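PDB 6B2V: SorB from Sorangium cellulosum, which probably helps build the polyketide antibiotic sorangicin, its module nine carrying the pyran synthase domain of this trans-acyltransferase assembly line. Local coordinates for residues H28-R33 and Y67-R72; R42-V47 and A75-L80. One frame throughout, in Å; residues are numbered along the deposited sequence.

Interaction 1. Residues H28-R33 and Y67-R72; sequences HPLVHR and YLEMAR
His28 NE2 donates to Glu69 OE2 over 2.8 Å, in a nearly straight bond (167° at the hydrogen) close to the imidazole plane and on the anti side of the carboxylate oxygen. The carboxylate sits at the ring's edge, its plane tilted 25° from that of the imidazole. Beside this bond, Leu30 CB packs on Met70 CB at 4.1 Å, and Leu30 CD1 reaches the helix backbone next to Glu69 CG. The Met70 side chain is extended beyond CG, bringing CE to 3.5 Å from Leu30 O, a buried oxygen with no polar partner in the model.

Two second-shell features fix the groups. ND1 of His28 accepts from Leu30 N at 3.0 Å within a type I turn from His28 to Val31, which sets the ring's rotation. Arg72 grips Glu69 side-on, NE to OE1 and NH2 to OE2 (2.8 Å), approaching from above the carboxylate plane. Backbone NH groups of Leu204 and Leu205, from the predicted C-terminal hotdog, also bond to the carboxylate and tie it to that half.

The loop, in the predicted N-terminal hotdog, lies between helix 64-77 and strand 41-48, where Leu30 touches Phe48 and Val31 Phe44; Met70 packs on Leu103 and Val105 of strand 101-110.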
loop_
_atom_site.group_PDB
_atom_site.type_symbol
_atom_site.label_atom_id
_atom_site.label_comp_id
_atom_site.label_asym_id
_atom_site.label_seq_id
_atom_site.Cartn_x
_atom_site.Cartn_y
_atom_site.Cartn_z
ATOM N N HIS A 28 -1.348 16.454 -8.558
ATOM C CA HIS A 28 -1.487 15.138 -7.996
ATOM C C HIS A 28 -2.679 15.155 -7.080
ATOM O O HIS A 28 -2.806 16.048 -6.316
ATOM C CB HIS A 28 -0.224 14.744 -7.288
ATOM C CG HIS A 28 -0.209 13.319 -6.866
ATOM N ND1 HIS A 28 -0.847 12.881 -5.741
ATOM C CD2 HIS A 28 0.361 12.231 -7.416
ATOM C CE1 HIS A 28 -0.693 11.585 -5.623
ATOM N NE2 HIS A 28 0.045 11.167 -6.623
ATOM N N PRO A 29 -3.493 14.126 -7.066
ATOM C CA PRO A 29 -4.697 14.134 -6.242
ATOM C C PRO A 29 -4.434 14.270 -4.742
ATOM O O PRO A 29 -5.289 14.648 -4.024
ATOM C CB PRO A 29 -5.321 12.782 -6.522
ATOM C CG PRO A 29 -4.848 12.457 -7.883
ATOM C CD PRO A 29 -3.467 12.955 -7.952
ATOM N N LEU A 30 -3.267 13.859 -4.321
ATOM C CA LEU A 30 -2.953 13.885 -2.897
ATOM C C LEU A 30 -2.014 14.974 -2.424
ATOM O O LEU A 30 -1.735 15.058 -1.281
ATOM C CB LEU A 30 -2.468 12.512 -2.421
ATOM C CG LEU A 30 -3.256 11.292 -2.879
ATOM C CD1 LEU A 30 -2.518 10.058 -2.442
ATOM C CD2 LEU A 30 -4.670 11.273 -2.346
ATOM N N VAL A 31 -1.467 15.744 -3.329
ATOM C CA VAL A 31 -0.587 16.816 -2.976
ATOM C C VAL A 31 -1.006 18.072 -3.698
ATOM O O VAL A 31 -0.779 18.186 -4.834
ATOM C CB VAL A 31 0.829 16.479 -3.406
ATOM C CG1 VAL A 31 1.757 17.601 -3.060
ATOM C CG2 VAL A 31 1.270 15.198 -2.757
ATOM N N HIS A 32 -1.634 18.995 -2.995
ATOM C CA HIS A 32 -2.113 20.212 -3.622
ATOM C C HIS A 32 -1.236 21.454 -3.559
ATOM O O HIS A 32 -1.258 22.240 -4.452
ATOM C CB HIS A 32 -3.495 20.540 -3.105
ATOM C CG HIS A 32 -4.476 19.426 -3.231
ATOM N ND1 HIS A 32 -5.666 19.404 -2.559
ATOM C CD2 HIS A 32 -4.446 18.304 -3.973
ATOM C CE1 HIS A 32 -6.322 18.309 -2.868
ATOM N NE2 HIS A 32 -5.599 17.622 -3.726
ATOM N N ARG A 33 -0.495 21.643 -2.478
ATOM C CA ARG A 33 0.328 22.840 -2.394
ATOM C C ARG A 33 1.532 22.621 -1.499
ATOM O O ARG A 33 1.553 21.716 -0.667
ATOM C CB ARG A 33 -0.534 24.051 -2.025
ATOM C CG ARG A 33 -1.137 23.983 -0.632
ATOM C CD ARG A 33 -2.056 25.167 -0.370
ATOM N NE ARG A 33 -2.609 25.142 0.983
ATOM C CZ ARG A 33 -3.674 24.434 1.343
ATOM N NH1 ARG A 33 -4.309 23.687 0.450
ATOM N NH2 ARG A 33 -4.106 24.472 2.596
ATOM N N TYR A 67 -1.228 6.844 1.843
ATOM C CA TYR A 67 -0.207 7.622 2.516
ATOM C C TYR A 67 1.139 7.439 1.857
ATOM O O TYR A 67 1.941 8.318 1.853
ATOM C CB TYR A 67 -0.123 7.257 3.999
ATOM C CG TYR A 67 -1.354 7.596 4.847
ATOM C CD1 TYR A 67 -1.586 8.873 5.262
ATOM C CD2 TYR A 67 -2.180 6.626 5.291
ATOM C CE1 TYR A 67 -2.676 9.174 6.024
ATOM C CE2 TYR A 67 -3.271 6.910 6.046
ATOM C CZ TYR A 67 -3.519 8.178 6.427
ATOM O OH TYR A 67 -4.591 8.405 7.216
ATOM N N LEU A 68 1.401 6.228 1.402
ATOM C CA LEU A 68 2.637 5.919 0.750
ATOM C C LEU A 68 2.729 6.693 -0.537
ATOM O O LEU A 68 3.720 7.215 -0.850
ATOM C CB LEU A 68 2.770 4.425 0.454
ATOM C CG LEU A 68 2.757 3.491 1.663
ATOM C CD1 LEU A 68 2.804 2.047 1.268
ATOM C CD2 LEU A 68 3.875 3.798 2.632
ATOM N N GLU A 69 1.641 6.694 -1.268
ATOM C CA GLU A 69 1.596 7.451 -2.518
ATOM C C GLU A 69 1.745 8.966 -2.267
ATOM O O GLU A 69 2.379 9.636 -2.990
ATOM C CB GLU A 69 0.312 7.122 -3.312
ATOM C CG GLU A 69 0.042 7.967 -4.565
ATOM C CD GLU A 69 0.974 7.702 -5.727
ATOM O OE1 GLU A 69 1.699 6.763 -5.716
ATOM O OE2 GLU A 69 0.924 8.488 -6.644
ATOM N N MET A 70 1.130 9.466 -1.219
ATOM C CA MET A 70 1.233 10.867 -0.891
ATOM C C MET A 70 2.670 11.260 -0.554
ATOM O O MET A 70 3.147 12.244 -1.028
ATOM C CB MET A 70 0.291 11.224 0.266
ATOM C CG MET A 70 0.291 12.703 0.591
ATOM S SD MET A 70 -0.807 12.990 2.009
ATOM C CE MET A 70 -0.800 14.782 2.074
ATOM N N ALA A 71 3.327 10.456 0.255
ATOM C CA ALA A 71 4.683 10.741 0.598
ATOM C C ALA A 71 5.600 10.724 -0.625
ATOM O O ALA A 71 6.397 11.568 -0.772
ATOM C CB ALA A 71 5.177 9.756 1.613
ATOM N N ARG A 72 5.437 9.733 -1.473
ATOM C CA ARG A 72 6.208 9.653 -2.690
ATOM C C ARG A 72 5.920 10.835 -3.601
ATOM O O ARG A 72 6.813 11.403 -4.144
ATOM C CB ARG A 72 5.878 8.361 -3.444
ATOM C CG ARG A 72 6.647 8.117 -4.746
ATOM C CD ARG A 72 5.798 7.310 -5.743
ATOM N NE ARG A 72 4.600 7.971 -6.199
ATOM C CZ ARG A 72 4.570 9.005 -7.007
ATOM N NH1 ARG A 72 5.680 9.502 -7.479
ATOM N NH2 ARG A 72 3.443 9.527 -7.358
#

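Interaction 2. Residues R42-V47 and A75-L80; sequences RAFAAV and AEAADL
Arg42 and Phe44, alternate residues of strand 41-48, approach the C-terminal end of the helix, with Arg42 CA 7.7 Å from Ala78 CA and Phe44 CA 8.9 Å from Ala77 CA. Both point their CB atoms at the helix end, and Ala77 and Ala78 point theirs back at the strand; Ala78 CB is shared between the Phe44 ring and the Arg42 guanidinium.

Phe44 has CG beside its own backbone N (chi1 -59°), which carries the ring across to the two alanines. CE2 and CZ make the contact: CE2 lies 3.9 Å from Ala77 CB and CZ 4.0 Å from Ala78 CB. Arg42 makes a different kind of contact. Bent at chi3 (68°), it brings its guanidinium over Ala78, whose CB lies 3.7 Å above one face, toward the rim.

The strongest polar partner of Arg42 is Glu34 of strand 33-35, in a salt bridge with NH2; water adds the link to the helix end. One water, near the guanidinium plane, accepts from Arg42 NH2 at 2.9 Å and lies within bonding distance of Ala77 O and the Asp79 carboxylate. Another is 3.0 Å from Ala78 O and has a weak bond from Arg42 NH1. A positive group beside these helix-end carbonyls is probably electrostatically favourable.

The helix ends in a Schellman motif: Leu80 N bonds to Ala75 O at 2.9 Å, Asp79 N bonds to Glu76 O, and Asp79 takes a positive phi of 63°. An antiparallel sheet wrapped around a long helix is the hallmark of the hotdog fold; this contact joins strand 41-48 to the end of helix 64-77 in the predicted N-terminal hotdog.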
loop_
_atom_site.group_PDB
_atom_site.type_symbol
_atom_site.label_atom_id
_atom_site.label_comp_id
_atom_site.label_asym_id
_atom_site.label_seq_id
_atom_site.Cartn_x
_atom_site.Cartn_y
_atom_site.Cartn_z
ATOM N N ARG A 42 10.728 20.414 4.147
ATOM C CA ARG A 42 9.781 20.839 3.163
ATOM C C ARG A 42 8.470 20.159 3.499
ATOM O O ARG A 42 8.456 19.054 3.884
ATOM C CB ARG A 42 10.260 20.519 1.775
ATOM C CG ARG A 42 11.387 21.454 1.397
ATOM C CD ARG A 42 11.787 21.388 -0.033
ATOM N NE ARG A 42 10.805 21.885 -0.957
ATOM C CZ ARG A 42 10.985 21.853 -2.262
ATOM N NH1 ARG A 42 12.098 21.374 -2.746
ATOM N NH2 ARG A 42 10.073 22.276 -3.076
ATOM N N ALA A 43 7.397 20.880 3.331
ATOM C CA ALA A 43 6.084 20.433 3.705
ATOM C C ALA A 43 5.098 20.687 2.612
ATOM O O ALA A 43 5.177 21.648 1.924
ATOM C CB ALA A 43 5.651 21.144 4.987
ATOM N N PHE A 44 4.174 19.756 2.450
ATOM C CA PHE A 44 3.130 19.818 1.458
ATOM C C PHE A 44 1.788 19.491 2.058
ATOM O O PHE A 44 1.735 18.819 3.016
ATOM C CB PHE A 44 3.397 18.868 0.283
ATOM C CG PHE A 44 4.674 19.145 -0.416
ATOM C CD1 PHE A 44 5.823 18.691 0.099
ATOM C CD2 PHE A 44 4.703 19.867 -1.559
ATOM C CE1 PHE A 44 7.015 18.949 -0.491
ATOM C CE2 PHE A 44 5.889 20.129 -2.170
ATOM C CZ PHE A 44 7.043 19.669 -1.634
ATOM N N ALA A 45 0.729 19.993 1.453
ATOM C CA ALA A 45 -0.596 19.807 1.954
ATOM C C ALA A 45 -1.656 19.579 0.902
ATOM O O ALA A 45 -1.459 19.890 -0.210
ATOM C CB ALA A 45 -0.960 20.997 2.816
ATOM N N ALA A 46 -2.745 18.949 1.318
ATOM C CA ALA A 46 -3.917 18.723 0.527
ATOM C C ALA A 46 -5.155 18.747 1.411
ATOM O O ALA A 46 -5.114 18.363 2.505
ATOM C CB ALA A 46 -3.826 17.389 -0.214
ATOM N N VAL A 47 -6.261 19.189 0.865
ATOM C CA VAL A 47 -7.519 19.189 1.561
ATOM C C VAL A 47 -8.473 18.229 0.866
ATOM O O VAL A 47 -8.615 18.299 -0.278
ATOM C CB VAL A 47 -8.173 20.572 1.523
ATOM C CG1 VAL A 47 -9.508 20.529 2.188
ATOM C CG2 VAL A 47 -7.277 21.569 2.203
ATOM N N ALA A 75 7.620 13.959 -2.305
ATOM C CA ALA A 75 9.023 13.920 -2.576
ATOM C C ALA A 75 9.296 14.218 -4.054
ATOM O O ALA A 75 10.251 14.877 -4.349
ATOM C CB ALA A 75 9.611 12.590 -2.173
ATOM N N GLU A 76 8.452 13.709 -4.953
ATOM C CA GLU A 76 8.592 13.971 -6.396
ATOM C C GLU A 76 8.393 15.444 -6.647
ATOM O O GLU A 76 9.046 16.006 -7.464
ATOM C CB GLU A 76 7.647 13.125 -7.277
ATOM C CG GLU A 76 8.023 13.079 -8.729
ATOM C CD GLU A 76 7.373 11.961 -9.519
ATOM O OE1 GLU A 76 8.050 11.348 -10.327
ATOM O OE2 GLU A 76 6.206 11.738 -9.345
ATOM N N ALA A 77 7.490 16.076 -5.912
ATOM C CA ALA A 77 7.238 17.509 -6.038
ATOM C C ALA A 77 8.381 18.367 -5.580
ATOM O O ALA A 77 8.601 19.435 -6.096
ATOM C CB ALA A 77 5.954 17.934 -5.391
ATOM N N ALA A 78 9.153 17.826 -4.670
ATOM C CA ALA A 78 10.334 18.468 -4.140
ATOM C C ALA A 78 11.563 18.130 -4.969
ATOM O O ALA A 78 12.611 18.213 -4.466
ATOM C CB ALA A 78 10.556 18.048 -2.719
ATOM N N ASP A 79 11.368 17.611 -6.156
ATOM C CA ASP A 79 12.428 17.204 -7.052
ATOM C C ASP A 79 13.326 16.089 -6.555
ATOM O O ASP A 79 14.458 16.025 -6.890
ATOM C CB ASP A 79 13.258 18.411 -7.463
ATOM C CG ASP A 79 12.432 19.493 -8.092
ATOM O OD1 ASP A 79 11.687 19.213 -8.992
ATOM O OD2 ASP A 79 12.558 20.646 -7.686
ATOM N N LEU A 80 12.805 15.193 -5.743
ATOM C CA LEU A 80 13.585 14.080 -5.246
ATOM C C LEU A 80 13.256 12.836 -6.052
ATOM O O LEU A 80 12.186 12.695 -6.526
ATOM C CB LEU A 80 13.335 13.839 -3.752
ATOM C CG LEU A 80 13.396 15.099 -2.910
ATOM C CD1 LEU A 80 12.863 14.909 -1.512
ATOM C CD2 LEU A 80 14.790 15.673 -2.882
HETATM O O HOH W 1 10.637 21.759 -5.915
HETATM O O HOH W 2 13.302 21.445 -5.541
HETATM O O HOH W 3 14.260 19.306 -2.184
#

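Overall arrangement
The centres of interactions 1 and 2 lie about 7 Å apart on the same side of the chain's centre, and both use helix 64-77: interaction 1 its middle, interaction 2 its C-terminal end. Along the chain their segments alternate, 28-33, 42-47, 67-72 and 75-80, so the loop and strand come first and the helix follows. The two also touch directly: Arg33 O with Ala45 N and His32 N with Ala45 O, each at 2.9 Å, are probable hydrogen bonds, with His32 and Arg33 both facing Ala45, a classic beta bulge. Thus the loop leading into edge strand 33-35, strand 41-48 and the helix form one packed unit within the predicted N-terminal hotdog fold of the dehydratase-family domain.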